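Local coordinates for protein serine protease pet (Escherichia coli, PDB 4OM9) that acts as a secreted serine protease enterotoxin, an autotransporter passenger whose likely target is the host cytoskeletal protein alpha-fodrin, at residues Ile614-Gly626 / Phe636-Glu648. Residues are numbered along the deposited sequence; the frame is centred on the assembly and turned at random.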
loop_
_atom_site.group_PDB
_atom_site.type_symbol
_atom_site.label_atom_id
_atom_site.label_comp_id
_atom_site.label_asym_id
_atom_site.label_seq_id
_atom_site.Cartn_x
_atom_site.Cartn_y
_atom_site.Cartn_z
ATOM N N ILE A 614 2.082 -12.281 -11.306
ATOM C CA ILE A 614 1.596 -10.908 -11.245
ATOM C C ILE A 614 0.086 -10.879 -11.262
ATOM O O ILE A 614 -0.538 -11.395 -12.199
ATOM C CB ILE A 614 2.121 -10.097 -12.407
ATOM C CG1 ILE A 614 3.628 -10.343 -12.544
ATOM C CG2 ILE A 614 1.788 -8.644 -12.213
ATOM C CD1 ILE A 614 4.388 -9.236 -13.244
ATOM N N GLY A 615 -0.502 -10.280 -10.232
ATOM C CA GLY A 615 -1.941 -10.301 -10.047
ATOM C C GLY A 615 -2.403 -11.641 -9.504
ATOM O O GLY A 615 -3.418 -12.176 -9.936
ATOM N N ASP A 616 -1.633 -12.190 -8.575
ATOM C CA ASP A 616 -1.969 -13.432 -7.881
ATOM C C ASP A 616 -3.218 -13.252 -7.024
ATOM O O ASP A 616 -3.397 -12.207 -6.391
ATOM C CB ASP A 616 -0.788 -13.889 -6.996
ATOM C CG ASP A 616 -0.988 -15.286 -6.420
ATOM O OD1 ASP A 616 -2.133 -15.772 -6.381
ATOM O OD2 ASP A 616 0.002 -15.920 -6.017
ATOM N N LYS A 617 -4.038 -14.298 -6.967
ATOM C CA LYS A 617 -5.346 -14.227 -6.327
ATOM C C LYS A 617 -5.280 -14.445 -4.833
ATOM O O LYS A 617 -6.239 -14.159 -4.114
ATOM C CB LYS A 617 -6.283 -15.268 -6.929
ATOM C CG LYS A 617 -6.163 -16.631 -6.271
ATOM C CD LYS A 617 -6.235 -17.768 -7.280
ATOM C CE LYS A 617 -7.415 -17.616 -8.226
ATOM N NZ LYS A 617 -7.265 -18.521 -9.404
ATOM N N THR A 618 -4.155 -14.972 -4.363
ATOM C CA THR A 618 -4.030 -15.310 -2.960
ATOM C C THR A 618 -3.481 -14.133 -2.174
ATOM O O THR A 618 -2.396 -13.619 -2.455
ATOM C CB THR A 618 -3.137 -16.529 -2.758
ATOM O OG1 THR A 618 -3.573 -17.579 -3.627
ATOM C CG2 THR A 618 -3.204 -17.006 -1.311
ATOM N N ALA A 619 -4.256 -13.690 -1.197
ATOM C CA ALA A 619 -3.826 -12.603 -0.332
ATOM C C ALA A 619 -3.787 -13.086 1.110
ATOM O O ALA A 619 -4.446 -14.065 1.468
ATOM C CB ALA A 619 -4.735 -11.396 -0.489
ATOM N N TYR A 620 -2.982 -12.412 1.924
ATOM C CA TYR A 620 -2.774 -12.825 3.307
ATOM C C TYR A 620 -3.236 -11.759 4.289
ATOM O O TYR A 620 -3.050 -10.567 4.069
ATOM C CB TYR A 620 -1.297 -13.158 3.548
ATOM C CG TYR A 620 -0.791 -14.251 2.615
ATOM C CD1 TYR A 620 -0.501 -13.968 1.285
ATOM C CD2 TYR A 620 -0.618 -15.561 3.063
ATOM C CE1 TYR A 620 -0.058 -14.949 0.428
ATOM C CE2 TYR A 620 -0.171 -16.549 2.207
ATOM C CZ TYR A 620 0.112 -16.231 0.893
ATOM O OH TYR A 620 0.551 -17.177 0.016
ATOM N N ILE A 621 -3.852 -12.192 5.376
ATOM C CA ILE A 621 -4.174 -11.260 6.450
ATOM C C ILE A 621 -3.691 -11.824 7.773
ATOM O O ILE A 621 -3.472 -13.042 7.906
ATOM C CB ILE A 621 -5.684 -10.952 6.538
ATOM C CG1 ILE A 621 -6.476 -12.201 6.913
ATOM C CG2 ILE A 621 -6.182 -10.373 5.234
ATOM C CD1 ILE A 621 -7.978 -11.938 7.152
ATOM N N ASP A 622 -3.545 -10.916 8.740
ATOM C CA ASP A 622 -3.006 -11.200 10.058
ATOM C C ASP A 622 -4.127 -10.958 11.055
ATOM O O ASP A 622 -4.593 -9.835 11.205
ATOM C CB ASP A 622 -1.777 -10.300 10.312
ATOM C CG ASP A 622 -1.204 -10.396 11.748
ATOM O OD1 ASP A 622 -1.587 -11.297 12.527
ATOM O OD2 ASP A 622 -0.334 -9.556 12.071
ATOM N N LEU A 623 -4.579 -12.010 11.722
ATOM C CA LEU A 623 -5.620 -11.872 12.721
ATOM C C LEU A 623 -5.222 -11.001 13.938
ATOM O O LEU A 623 -6.083 -10.629 14.743
ATOM C CB LEU A 623 -6.064 -13.245 13.196
ATOM C CG LEU A 623 -6.779 -14.058 12.109
ATOM C CD1 LEU A 623 -7.224 -15.415 12.640
ATOM C CD2 LEU A 623 -7.971 -13.273 11.539
ATOM N N TYR A 624 -3.939 -10.668 14.069
ATOM C CA TYR A 624 -3.511 -9.793 15.149
ATOM C C TYR A 624 -2.785 -8.585 14.615
ATOM O O TYR A 624 -2.047 -7.907 15.351
ATOM C CB TYR A 624 -2.615 -10.521 16.135
ATOM C CG TYR A 624 -3.276 -11.671 16.838
ATOM C CD1 TYR A 624 -4.260 -11.447 17.797
ATOM C CD2 TYR A 624 -2.904 -12.984 16.565
ATOM C CE1 TYR A 624 -4.866 -12.500 18.461
ATOM C CE2 TYR A 624 -3.514 -14.047 17.215
ATOM C CZ TYR A 624 -4.492 -13.797 18.166
ATOM O OH TYR A 624 -5.094 -14.844 18.827
ATOM N N SER A 625 -2.996 -8.319 13.337
ATOM C CA SER A 625 -2.555 -7.076 12.732
ATOM C C SER A 625 -2.956 -5.861 13.597
ATOM O O SER A 625 -4.108 -5.744 14.033
ATOM C CB SER A 625 -3.157 -6.962 11.325
ATOM O OG SER A 625 -2.891 -5.701 10.761
ATOM N N GLY A 626 -2.009 -4.971 13.859
ATOM C CA GLY A 626 -2.297 -3.794 14.645
ATOM C C GLY A 626 -2.291 -4.072 16.132
ATOM O O GLY A 626 -2.251 -3.143 16.925
ATOM N N PHE A 636 5.770 -11.139 20.726
ATOM C CA PHE A 636 5.116 -10.877 19.455
ATOM C C PHE A 636 4.250 -12.051 19.065
ATOM O O PHE A 636 4.665 -13.203 19.197
ATOM C CB PHE A 636 6.168 -10.603 18.394
ATOM C CG PHE A 636 5.634 -10.485 17.005
ATOM C CD1 PHE A 636 5.196 -9.261 16.516
ATOM C CD2 PHE A 636 5.611 -11.592 16.173
ATOM C CE1 PHE A 636 4.741 -9.160 15.216
ATOM C CE2 PHE A 636 5.147 -11.494 14.872
ATOM C CZ PHE A 636 4.715 -10.283 14.390
ATOM N N ARG A 637 3.048 -11.741 18.593
ATOM C CA ARG A 637 2.079 -12.739 18.162
ATOM C C ARG A 637 1.714 -12.474 16.699
ATOM O O ARG A 637 1.692 -11.318 16.253
ATOM C CB ARG A 637 0.832 -12.700 19.068
ATOM C CG ARG A 637 -0.312 -11.819 18.532
ATOM C CD ARG A 637 -0.884 -10.772 19.491
ATOM N NE ARG A 637 -1.969 -11.285 20.326
ATOM C CZ ARG A 637 -2.896 -10.533 20.922
ATOM N NH1 ARG A 637 -2.917 -9.216 20.763
ATOM N NH2 ARG A 637 -3.822 -11.108 21.671
ATOM N N GLN A 638 1.465 -13.536 15.936
ATOM C CA GLN A 638 0.960 -13.384 14.571
ATOM C C GLN A 638 0.210 -14.641 14.160
ATOM O O GLN A 638 0.626 -15.746 14.477
ATOM C CB GLN A 638 2.093 -13.079 13.573
ATOM C CG GLN A 638 1.593 -12.807 12.132
ATOM C CD GLN A 638 2.659 -12.175 11.218
ATOM O OE1 GLN A 638 3.525 -12.866 10.654
ATOM N NE2 GLN A 638 2.576 -10.861 11.047
ATOM N N ASP A 639 -0.922 -14.453 13.489
ATOM C CA ASP A 639 -1.744 -15.558 13.014
ATOM C C ASP A 639 -2.259 -15.216 11.631
ATOM O O ASP A 639 -3.024 -14.272 11.448
ATOM C CB ASP A 639 -2.914 -15.841 13.960
ATOM C CG ASP A 639 -3.610 -17.155 13.649
ATOM O OD1 ASP A 639 -3.258 -17.798 12.644
ATOM O OD2 ASP A 639 -4.507 -17.555 14.411
ATOM N N ILE A 640 -1.835 -16.005 10.658
ATOM C CA ILE A 640 -2.036 -15.666 9.267
ATOM C C ILE A 640 -3.125 -16.501 8.614
ATOM O O ILE A 640 -3.160 -17.720 8.759
ATOM C CB ILE A 640 -0.723 -15.827 8.485
ATOM C CG1 ILE A 640 0.271 -14.763 8.935
ATOM C CG2 ILE A 640 -0.963 -15.696 6.995
ATOM C CD1 ILE A 640 1.648 -15.027 8.452
ATOM N N LYS A 641 -4.024 -15.828 7.907
ATOM C CA LYS A 641 -4.962 -16.526 7.032
ATOM C C LYS A 641 -4.775 -16.072 5.594
ATOM O O LYS A 641 -4.371 -14.938 5.323
ATOM C CB LYS A 641 -6.411 -16.306 7.476
ATOM C CG LYS A 641 -6.729 -16.975 8.799
ATOM C CD LYS A 641 -6.451 -18.476 8.720
ATOM C CE LYS A 641 -6.044 -19.051 10.076
ATOM N NZ LYS A 641 -7.105 -18.909 11.108
ATOM N N SER A 642 -5.065 -16.971 4.669
ATOM C CA SER A 642 -5.000 -16.629 3.270
ATOM C C SER A 642 -6.190 -17.219 2.538
ATOM O O SER A 642 -6.838 -18.141 3.022
ATOM C CB SER A 642 -3.687 -17.118 2.662
ATOM O OG SER A 642 -3.509 -18.504 2.886
ATOM N N GLY A 643 -6.472 -16.670 1.367
ATOM C CA GLY A 643 -7.544 -17.148 0.528
ATOM C C GLY A 643 -7.652 -16.247 -0.683
ATOM O O GLY A 643 -6.922 -15.268 -0.810
ATOM N N ASP A 644 -8.560 -16.585 -1.581
ATOM C CA ASP A 644 -8.813 -15.752 -2.731
ATOM C C ASP A 644 -9.276 -14.365 -2.309
ATOM O O ASP A 644 -10.165 -14.214 -1.458
ATOM C CB ASP A 644 -9.862 -16.405 -3.630
ATOM C CG ASP A 644 -9.385 -17.719 -4.224
ATOM O OD1 ASP A 644 -8.168 -17.869 -4.450
ATOM O OD2 ASP A 644 -10.227 -18.609 -4.464
ATOM N N SER A 645 -8.664 -13.346 -2.894
ATOM C CA SER A 645 -9.147 -11.986 -2.719
ATOM C C SER A 645 -8.623 -11.174 -3.867
ATOM O O SER A 645 -7.463 -10.761 -3.870
ATOM C CB SER A 645 -8.704 -11.377 -1.383
ATOM O OG SER A 645 -9.320 -10.113 -1.187
ATOM N N ILE A 646 -9.492 -10.940 -4.836
ATOM C CA ILE A 646 -9.086 -10.378 -6.109
ATOM C C ILE A 646 -9.244 -8.868 -6.068
ATOM O O ILE A 646 -10.257 -8.360 -5.603
ATOM C CB ILE A 646 -9.909 -11.005 -7.266
ATOM C CG1 ILE A 646 -9.700 -12.522 -7.278
ATOM C CG2 ILE A 646 -9.543 -10.386 -8.615
ATOM C CD1 ILE A 646 -10.973 -13.329 -7.456
ATOM N N GLY A 647 -8.212 -8.165 -6.522
ATOM C CA GLY A 647 -8.214 -6.717 -6.580
ATOM C C GLY A 647 -7.140 -6.259 -7.546
ATOM O O GLY A 647 -6.303 -7.050 -7.975
ATOM N N GLU A 648 -7.163 -4.981 -7.888
ATOM C CA GLU A 648 -6.208 -4.415 -8.825
ATOM C C GLU A 648 -4.765 -4.550 -8.345
ATOM O O GLU A 648 -4.482 -4.374 -7.161
ATOM C CB GLU A 648 -6.549 -2.952 -9.061
ATOM C CG GLU A 648 -5.475 -2.135 -9.703
ATOM C CD GLU A 648 -5.964 -0.747 -10.049
ATOM O OE1 GLU A 648 -6.955 -0.630 -10.810
ATOM O OE2 GLU A 648 -5.367 0.227 -9.553
HETATM O O HOH W 1 -4.624 -10.968 -4.197
#
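An antiparallel two-stranded ribbon, formed by strands 618-622 and 640-644, leaves the stacked parallel coils of the passenger's beta-helix. I621 and K641 form a hydrogen-bonded pair: I621 N gives to K641 O and K641 N to I621 O, each at 2.8 Å. A619 and G643 repeat the pattern less evenly, the bond from G643 N to A619 O being weak. The ladder continues beyond the strands, with S645 N on K617 O and L623 N on D639 O. One face carries Y620, whose CG stands anti to the carbonyl carbon (chi1 -58°), bringing the ring edge at CD2 to I640 CG2, 3.9 Å away, while S642 CB lies 3.5 Å from Y620 CD2. I472 touches both Y620 and I640. On the other face, A619 CB meets S645 CB, and W576 packs on A619, I621 and S645. At the far end D622, its CG anti to the backbone N (chi1 174°), closes an Asx turn by taking Y624 N on OD1 from above the carboxylate plane, and begins a type I turn to S625. The same carboxylate receives weak bonds from D639 N on OD1 and Q638 NE2 on OD2, its plane nearly perpendicular to the amide. N628 of the connecting loop and H474, just after strand 471-473, also bond OD2, so the carboxylate ties both to the start of the second strand. Q638 OE1 accepts from I472 N, so the amide is held at both ends. Beyond it the R637 guanidinium lies almost parallel to the Y624 ring, planes 9° apart, with R637 NE 3.4 Å from Y624 CD1, and R637 CD makes a CH-pi contact over that ring; NH1 hydrogen-bonds K627 O in the connecting loop. The arrangement is that of a beta-hairpin-like excursion between coils of the right-handed parallel beta-helix of autotransporter passengers.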